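Local coordinates for stage II sporulation E family protein (PDB 3RNR) that is of unknown function but, as a member of the PP2C and SpoIIE phosphatase family, probably removes phosphate from serine or threonine residues of proteins, at residues 89-94 and 109-114. Numbering follows the deposited sequence. Where two conformers were deposited one is given.
Sequences ASVGDC and LDHNVS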
loop_
_atom_site.group_PDB
_atom_site.type_symbol
_atom_site.label_atom_id
_atom_site.label_comp_id
_atom_site.label_asym_id
_atom_site.label_seq_id
_atom_site.Cartn_x
_atom_site.Cartn_y
_atom_site.Cartn_z
ATOM N N ALA B 89 11.144 -7.303 8.530
ATOM C CA ALA B 89 10.700 -8.375 9.412
ATOM C C ALA B 89 9.862 -9.367 8.622
ATOM O O ALA B 89 9.231 -9.000 7.622
ATOM C CB ALA B 89 9.922 -7.815 10.592
ATOM N N SER B 90 9.854 -10.623 9.055
ATOM C CA SER B 90 9.039 -11.615 8.358
ATOM C C SER B 90 8.630 -12.740 9.283
ATOM O O SER B 90 9.300 -13.022 10.279
ATOM C CB SER B 90 9.756 -12.146 7.110
ATOM O OG SER B 90 10.841 -12.982 7.442
ATOM N N VAL B 91 7.502 -13.362 8.968
ATOM C CA VAL B 91 7.016 -14.483 9.753
ATOM C C VAL B 91 6.477 -15.528 8.796
ATOM O O VAL B 91 5.605 -15.233 7.960
ATOM C CB VAL B 91 5.897 -14.051 10.730
ATOM C CG1 VAL B 91 5.329 -15.260 11.466
ATOM C CG2 VAL B 91 6.418 -13.014 11.748
ATOM N N GLY B 92 6.920 -16.763 8.955
ATOM C CA GLY B 92 6.542 -17.797 8.009
ATOM C C GLY B 92 7.496 -17.962 6.843
ATOM O O GLY B 92 8.718 -17.979 7.019
ATOM N N ASP B 93 6.939 -18.285 5.684
ATOM C CA ASP B 93 7.738 -18.587 4.497
ATOM C C ASP B 93 7.878 -17.442 3.487
ATOM O O ASP B 93 8.380 -17.666 2.390
ATOM C CB ASP B 93 7.238 -19.858 3.811
ATOM C CG ASP B 93 5.834 -19.706 3.300
ATOM O OD1 ASP B 93 5.170 -18.756 3.746
ATOM O OD2 ASP B 93 5.396 -20.512 2.455
ATOM N N CYS B 94 7.347 -16.261 3.790
ATOM C CA CYS B 94 7.634 -15.100 2.942
ATOM C C CYS B 94 9.099 -14.717 3.108
ATOM O O CYS B 94 9.700 -15.018 4.133
ATOM C CB CYS B 94 6.741 -13.925 3.295
ATOM S SG CYS B 94 5.017 -14.191 2.901
ATOM N N LEU B 109 15.034 -15.522 7.424
ATOM C CA LEU B 109 14.993 -16.958 7.649
ATOM C C LEU B 109 13.547 -17.397 7.532
ATOM O O LEU B 109 12.647 -16.664 7.935
ATOM C CB LEU B 109 15.497 -17.295 9.052
ATOM C CG LEU B 109 15.898 -18.756 9.263
ATOM C CD1 LEU B 109 17.208 -19.039 8.550
ATOM C CD2 LEU B 109 16.018 -19.075 10.741
ATOM N N ASP B 110 13.334 -18.582 6.971
ATOM C CA ASP B 110 12.010 -19.207 6.932
ATOM C C ASP B 110 11.660 -19.754 8.308
ATOM O O ASP B 110 12.538 -20.250 9.006
ATOM C CB ASP B 110 12.028 -20.418 5.995
ATOM C CG ASP B 110 12.028 -20.031 4.542
ATOM O OD1 ASP B 110 11.504 -18.949 4.209
ATOM O OD2 ASP B 110 12.542 -20.825 3.734
ATOM N N HIS B 111 10.386 -19.713 8.694
ATOM C CA HIS B 111 9.998 -20.487 9.860
ATOM C C HIS B 111 9.274 -21.746 9.420
ATOM O O HIS B 111 8.078 -21.727 9.151
ATOM C CB HIS B 111 9.093 -19.647 10.754
ATOM C CG HIS B 111 9.720 -18.344 11.150
ATOM N ND1 HIS B 111 9.250 -17.132 10.706
ATOM C CD2 HIS B 111 10.821 -18.080 11.893
ATOM C CE1 HIS B 111 10.020 -16.163 11.184
ATOM N NE2 HIS B 111 10.981 -16.713 11.902
ATOM N N ASN B 112 9.982 -22.863 9.492
ATOM C CA ASN B 112 9.416 -24.144 9.118
ATOM C C ASN B 112 10.150 -25.245 9.850
ATOM O O ASN B 112 11.161 -24.982 10.503
ATOM C CB ASN B 112 9.334 -24.360 7.598
ATOM C CG ASN B 112 10.682 -24.329 6.912
ATOM O OD1 ASN B 112 11.716 -24.656 7.499
ATOM N ND2 ASN B 112 10.671 -23.953 5.638
ATOM N N VAL B 113 9.590 -26.451 9.824
ATOM C CA VAL B 113 10.164 -27.563 10.573
ATOM C C VAL B 113 11.623 -27.783 10.236
ATOM O O VAL B 113 12.446 -27.988 11.119
ATOM C CB VAL B 113 9.347 -28.862 10.361
ATOM C CG1 VAL B 113 10.118 -30.090 10.854
ATOM C CG2 VAL B 113 8.015 -28.750 11.074
ATOM N N SER B 114 11.971 -27.737 8.958
ATOM C CA SER B 114 13.388 -27.896 8.612
ATOM C C SER B 114 14.269 -26.850 9.309
ATOM O O SER B 114 15.305 -27.177 9.894
ATOM C CB SER B 114 13.595 -27.798 7.091
ATOM O OG SER B 114 14.915 -28.216 6.784
HETATM O O HOH W 1 10.193 -15.589 7.700
HETATM O O HOH W 2 10.280 -19.377 1.830
HETATM O O HOH W 3 12.119 -15.806 5.140
#
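Gly92 and His111 meet through one backbone-to-backbone and one backbone-to-ring bond where the chain turns out of strand 85-91 of one sheet of the PP2C alpha-beta-alpha sandwich towards strand 95-100 of the other. Their CA atoms lie 4.8 Å apart. Gly92, at phi 91° and psi -145°, where a CB would be jammed against Val91 O, is bonded through both its amide and its carbonyl: His111 N donates to Gly92 O at 2.9 Å, from above the carbonyl plane, and Gly92 N donates to His111 ND1, also at 2.9 Å. Gly92 N lies in the imidazole plane, which lets ND1 act as acceptor. The His111 side chain, CG anti to its own carbonyl carbon (chi1 -55°), turns the ring edge to the strand end, with CE1 3.3 Å from Ser90 O and Val91 CA alongside ND1; Leu109 O stands over one ring face. A water extends the join, hydrogen-bonded to Ser90 OG, Gly92 O and Leu109 O. Asp110 OD1 approaches Asp93 CA at 3.8 Å. Its carboxylate is salt-bridged through OD1 to Arg106, and a second water links OD1 to Asp93 O. The Asp93 carboxylate turns from the loop to Tyr168, whose OH is hydrogen-bonded to OD1. Beyond, Asn112 follows His111 as the N-cap of helix 113-119, its OD1 accepting from Ser115 N. Asp110 CA adds a C-H...O contact, 3.5 Å from the same Gly92 O that accepts from His111 N.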